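Local atomic coordinates of uncharacterized protein (PDB entry 5TGF), a protein that is of unknown function but belongs to the serine beta-lactamase-related family, is probably a hydrolase, and can bind calcium. Residues K61-A66 with N208-F213; A65-A70 with E173-P178. All coordinates share one frame; numbering follows the deposited sequence.

Interaction 1 of 2, residues K61-A66 with N208-F213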
loop_
_atom_site.group_PDB
_atom_site.type_symbol
_atom_site.label_atom_id
_atom_site.label_comp_id
_atom_site.label_asym_id
_atom_site.label_seq_id
_atom_site.Cartn_x
_atom_site.Cartn_y
_atom_site.Cartn_z
ATOM N N LYS A 61 -0.441 2.666 1.074
ATOM C CA LYS A 61 0.591 2.131 1.973
ATOM C C LYS A 61 1.876 1.839 1.200
ATOM O O LYS A 61 2.963 2.092 1.697
ATOM C CB LYS A 61 0.112 0.890 2.735
ATOM C CG LYS A 61 -0.843 1.185 3.876
ATOM C CD LYS A 61 -1.207 -0.079 4.667
ATOM C CE LYS A 61 -2.060 0.209 5.894
ATOM N NZ LYS A 61 -3.455 0.629 5.612
ATOM N N TRP A 62 1.724 1.322 -0.010
ATOM C CA TRP A 62 2.863 0.995 -0.878
ATOM C C TRP A 62 3.648 2.256 -1.200
ATOM O O TRP A 62 4.862 2.280 -1.117
ATOM C CB TRP A 62 2.369 0.324 -2.156
ATOM C CG TRP A 62 3.398 -0.514 -2.898
ATOM C CD1 TRP A 62 4.782 -0.556 -2.715
ATOM C CD2 TRP A 62 3.105 -1.457 -3.920
ATOM N NE1 TRP A 62 5.338 -1.498 -3.554
ATOM C CE2 TRP A 62 4.340 -2.043 -4.321
ATOM C CE3 TRP A 62 1.924 -1.861 -4.531
ATOM C CZ2 TRP A 62 4.410 -3.018 -5.312
ATOM C CZ3 TRP A 62 1.980 -2.860 -5.475
ATOM C CH2 TRP A 62 3.230 -3.442 -5.852
ATOM N N VAL A 63 2.935 3.285 -1.617
ATOM C CA VAL A 63 3.539 4.598 -1.932
ATOM C C VAL A 63 4.169 5.229 -0.692
ATOM O O VAL A 63 5.266 5.770 -0.753
ATOM C CB VAL A 63 2.516 5.553 -2.577
ATOM C CG1 VAL A 63 3.179 6.900 -2.902
ATOM C CG2 VAL A 63 1.896 4.910 -3.814
ATOM N N ALA A 64 3.511 5.134 0.454
ATOM C CA ALA A 64 4.076 5.735 1.675
ATOM C C ALA A 64 5.352 5.040 2.138
ATOM O O ALA A 64 6.333 5.693 2.540
ATOM C CB ALA A 64 3.029 5.731 2.776
ATOM N N ALA A 65 5.386 3.714 2.034
ATOM C CA ALA A 65 6.613 2.967 2.297
ATOM C C ALA A 65 7.749 3.403 1.339
ATOM O O ALA A 65 8.919 3.490 1.755
ATOM C CB ALA A 65 6.359 1.475 2.159
ATOM N N ALA A 66 7.408 3.667 0.087
ATOM C CA ALA A 66 8.404 4.184 -0.885
ATOM C C ALA A 66 8.950 5.586 -0.516
ATOM O O ALA A 66 10.146 5.841 -0.699
ATOM C CB ALA A 66 7.835 4.192 -2.279
ATOM N N ASN A 208 -3.298 7.255 -14.017
ATOM C CA ASN A 208 -2.066 7.633 -14.709
ATOM C C ASN A 208 -0.932 7.860 -13.719
ATOM O O ASN A 208 0.168 7.388 -13.947
ATOM C CB ASN A 208 -2.272 8.877 -15.597
ATOM C CG ASN A 208 -3.150 8.591 -16.808
ATOM O OD1 ASN A 208 -3.301 7.435 -17.229
ATOM N ND2 ASN A 208 -3.789 9.640 -17.344
ATOM N N ASP A 209 -1.216 8.513 -12.590
ATOM C CA ASP A 209 -0.208 8.725 -11.566
ATOM C C ASP A 209 0.300 7.406 -10.991
ATOM O O ASP A 209 1.509 7.197 -10.891
ATOM C CB ASP A 209 -0.734 9.607 -10.446
ATOM C CG ASP A 209 -0.666 11.079 -10.782
ATOM O OD1 ASP A 209 -0.370 11.449 -11.962
ATOM O OD2 ASP A 209 -0.895 11.859 -9.841
ATOM N N TYR A 210 -0.604 6.515 -10.582
ATOM C CA TYR A 210 -0.163 5.334 -9.847
ATOM C C TYR A 210 0.564 4.333 -10.764
ATOM O O TYR A 210 1.479 3.631 -10.341
ATOM C CB TYR A 210 -1.370 4.647 -9.152
ATOM C CG TYR A 210 -1.008 3.822 -7.943
ATOM C CD1 TYR A 210 -0.420 2.570 -8.081
ATOM C CD2 TYR A 210 -1.301 4.257 -6.654
ATOM C CE1 TYR A 210 -0.141 1.784 -6.981
ATOM C CE2 TYR A 210 -0.959 3.493 -5.547
ATOM C CZ TYR A 210 -0.380 2.268 -5.712
ATOM O OH TYR A 210 -0.011 1.525 -4.618
ATOM N N ILE A 211 0.180 4.299 -12.033
ATOM C CA ILE A 211 0.905 3.480 -13.010
ATOM C C ILE A 211 2.379 3.923 -13.114
ATOM O O ILE A 211 3.249 3.088 -13.288
ATOM C CB ILE A 211 0.172 3.518 -14.383
ATOM C CG1 ILE A 211 -1.008 2.528 -14.371
ATOM C CG2 ILE A 211 1.081 3.123 -15.543
ATOM C CD1 ILE A 211 -0.594 1.048 -14.390
ATOM N N ARG A 212 2.650 5.228 -13.034
ATOM C CA ARG A 212 4.048 5.709 -13.031
ATOM C C ARG A 212 4.834 5.194 -11.851
ATOM O O ARG A 212 6.012 4.780 -11.995
ATOM C CB ARG A 212 4.142 7.249 -13.081
ATOM C CG ARG A 212 3.541 7.872 -14.333
ATOM C CD ARG A 212 3.261 9.351 -14.119
ATOM N NE ARG A 212 2.775 9.957 -15.347
ATOM C CZ ARG A 212 3.544 10.551 -16.244
ATOM N NH1 ARG A 212 4.831 10.700 -16.028
ATOM N NH2 ARG A 212 3.011 11.017 -17.349
ATOM N N PHE A 213 4.195 5.201 -10.678
ATOM C CA PHE A 213 4.765 4.634 -9.468
ATOM C C PHE A 213 5.113 3.141 -9.616
ATOM O O PHE A 213 6.215 2.734 -9.269
ATOM C CB PHE A 213 3.771 4.807 -8.285
ATOM C CG PHE A 213 4.215 4.117 -7.028
ATOM C CD1 PHE A 213 5.253 4.623 -6.274
ATOM C CD2 PHE A 213 3.658 2.893 -6.651
ATOM C CE1 PHE A 213 5.707 3.961 -5.142
ATOM C CE2 PHE A 213 4.104 2.216 -5.510
ATOM C CZ PHE A 213 5.137 2.752 -4.752
#
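In this beta-lactamase-type fold, helix 60-74 is the central helix that starts just after Ser58 and carries Lys61, an SxxK pair consistent with the family's active site. Helix 207-218 packs against its first turns with short-segment axes 11.7 Å apart and directions 51° from parallel, a separation that large aromatic side chains bridge. Phe213 is the main bump. Its CG lies anti to the backbone N, which sends the ring into a hollow formed by Trp62, Val63 and Ala66. On one side the CE2 edge of Phe213 meets the face of the Trp62 five-membered ring in a T-shaped pair, with planes at 83° and centroids 5.2 Å apart. At another part of its rim, Phe213 CE1 abuts Ala66 CB at 3.6 Å, near the ring plane. The counter-bump is Val63 CG2, which sits over the centre of the Phe213 ring as a CH-pi contact only 7° off the normal. That methyl thus fills the notch between Phe213 and Tyr210, touching Tyr210 CE2 at 3.6 Å. No hydrogen bond joins the two segments, and all five contributing residues are buried. The Tyr210 hydroxyl is instead engaged by the carbonyl O of Ala59, just ahead of the segment, and this bond holds the phenol tip beside Trp62, where Tyr210 OH lies 3.6 Å from Trp62 CB.

Interaction 2 of 2, residues A65-A70 with E173-P178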
loop_
_atom_site.group_PDB
_atom_site.type_symbol
_atom_site.label_atom_id
_atom_site.label_comp_id
_atom_site.label_asym_id
_atom_site.label_seq_id
_atom_site.Cartn_x
_atom_site.Cartn_y
_atom_site.Cartn_z
ATOM N N ALA A 65 5.386 3.714 2.034
ATOM C CA ALA A 65 6.613 2.967 2.297
ATOM C C ALA A 65 7.749 3.403 1.339
ATOM O O ALA A 65 8.919 3.490 1.755
ATOM C CB ALA A 65 6.359 1.475 2.159
ATOM N N ALA A 66 7.408 3.667 0.087
ATOM C CA ALA A 66 8.404 4.184 -0.885
ATOM C C ALA A 66 8.950 5.586 -0.516
ATOM O O ALA A 66 10.146 5.841 -0.699
ATOM C CB ALA A 66 7.835 4.192 -2.279
ATOM N N VAL A 67 8.113 6.467 0.041
ATOM C CA VAL A 67 8.590 7.778 0.476
ATOM C C VAL A 67 9.620 7.588 1.614
ATOM O O VAL A 67 10.712 8.166 1.595
ATOM C CB VAL A 67 7.435 8.677 0.946
ATOM C CG1 VAL A 67 7.953 9.991 1.514
ATOM C CG2 VAL A 67 6.464 8.958 -0.185
ATOM N N ILE A 68 9.282 6.735 2.578
ATOM C CA ILE A 68 10.173 6.432 3.682
ATOM C C ILE A 68 11.466 5.740 3.187
ATOM O O ILE A 68 12.561 6.087 3.639
ATOM C CB ILE A 68 9.471 5.596 4.777
ATOM C CG1 ILE A 68 8.271 6.363 5.339
ATOM C CG2 ILE A 68 10.463 5.146 5.864
ATOM C CD1 ILE A 68 7.393 5.526 6.244
ATOM N N GLY A 69 11.341 4.820 2.241
ATOM C CA GLY A 69 12.517 4.238 1.612
ATOM C C GLY A 69 13.440 5.286 0.951
ATOM O O GLY A 69 14.673 5.150 0.977
ATOM N N ALA A 70 12.880 6.307 0.343
ATOM C CA ALA A 70 13.707 7.364 -0.270
ATOM C C ALA A 70 14.462 8.201 0.798
ATOM O O ALA A 70 15.597 8.660 0.582
ATOM C CB ALA A 70 12.869 8.241 -1.173
ATOM N N GLU A 173 8.422 15.857 -3.252
ATOM C CA GLU A 173 9.831 16.070 -3.619
ATOM C C GLU A 173 10.501 14.767 -4.107
ATOM O O GLU A 173 11.138 14.751 -5.168
ATOM C CB GLU A 173 10.604 16.683 -2.461
ATOM C CG GLU A 173 12.098 16.831 -2.745
ATOM C CD GLU A 173 12.930 17.109 -1.500
ATOM O OE1 GLU A 173 12.352 17.395 -0.421
ATOM O OE2 GLU A 173 14.183 17.034 -1.602
ATOM N N LEU A 174 10.295 13.680 -3.375
ATOM C CA LEU A 174 11.075 12.449 -3.542
ATOM C C LEU A 174 10.454 11.388 -4.465
ATOM O O LEU A 174 11.166 10.539 -4.990
ATOM C CB LEU A 174 11.312 11.815 -2.165
ATOM C CG LEU A 174 12.114 12.635 -1.169
ATOM C CD1 LEU A 174 12.288 11.870 0.122
ATOM C CD2 LEU A 174 13.477 13.018 -1.741
ATOM N N ILE A 175 9.128 11.404 -4.617
ATOM C CA ILE A 175 8.465 10.421 -5.441
ATOM C C ILE A 175 7.622 11.048 -6.559
ATOM O O ILE A 175 7.768 10.681 -7.733
ATOM C CB ILE A 175 7.603 9.464 -4.582
ATOM C CG1 ILE A 175 8.434 8.762 -3.480
ATOM C CG2 ILE A 175 6.843 8.471 -5.451
ATOM C CD1 ILE A 175 9.481 7.778 -3.960
ATOM N N ALA A 176 6.676 11.925 -6.217
ATOM C CA ALA A 176 5.695 12.384 -7.213
ATOM C C ALA A 176 6.324 13.256 -8.327
ATOM O O ALA A 176 6.124 12.995 -9.512
ATOM C CB ALA A 176 4.539 13.120 -6.561
ATOM N N ALA A 177 7.067 14.285 -7.937
ATOM C CA ALA A 177 7.720 15.143 -8.929
ATOM C C ALA A 177 8.712 14.401 -9.860
ATOM O O ALA A 177 8.574 14.490 -11.058
ATOM C CB ALA A 177 8.366 16.331 -8.254
ATOM N N PRO A 178 9.637 13.592 -9.317
ATOM C CA PRO A 178 10.568 12.880 -10.207
ATOM C C PRO A 178 9.913 11.876 -11.144
ATOM O O PRO A 178 10.410 11.657 -12.253
ATOM C CB PRO A 178 11.492 12.150 -9.248
ATOM C CG PRO A 178 11.340 12.815 -7.942
ATOM C CD PRO A 178 9.981 13.408 -7.903
#
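Ala66 opens the contact along 65-70: its carbonyl O is met by the Ile175 CD1 methyl at 3.9 Å, while its own CB is a looser neighbour of the same methyl. One residue on, Val67 brings its CG2 branch, anti to the carbonyl carbon, against Ile175 CG1 at 3.8 Å, the two side chains crossing obliquely. Ile175 CG1 is likewise anti to its carbonyl carbon, and a chi2 of -67° folds CD1 back from the extended course, so that the CG1-CD1 arm spans Val67 and Ala66 together. A turn after Ala66, Ala70 points its methyl at the other helix and meets Leu174, with Ala70 CB 3.9 Å from Leu174 CD1. The small alanines fit a close approach: the short-segment axes come within 9.2 Å, and the CA atoms of Val67 and Ile175 are 6.5 Å apart. Leu174 and Ile175 both face helix 60-74 from a wider, pi-type turn at 173-176. Every touching residue is buried, the side-chain contacts are all apolar, and no hydrogen bond crosses between the segments. With directions 114° apart, the pair forms a steep helix-on-helix crossing within the helical part of the beta-lactamase-type fold, where helix 167-179 covers the central helix 60-74.

From the N terminus, helix 60-74 comes first and supplies one side of both contacts. Interaction 2 closes the inner loop, with 102 residues between its segments, when the chain returns as helix 167-179. Interaction 1 closes the outer one, 141 residues, at helix 207-218. The span from 65 to 178 nests inside that from 61 to 213; the two contacts share Ala65 and Ala66, and neither closure crosses the other. Their centres are 9 Å apart, and Phe213 CD1 touches Ile175 CG2 at 4.2 Å, which makes the packing continuous. Helix 60-74 thereby ties helix 167-179 to helix 207-218, whose Tyr210 also stacks on Phe305 of the six-stranded sheet.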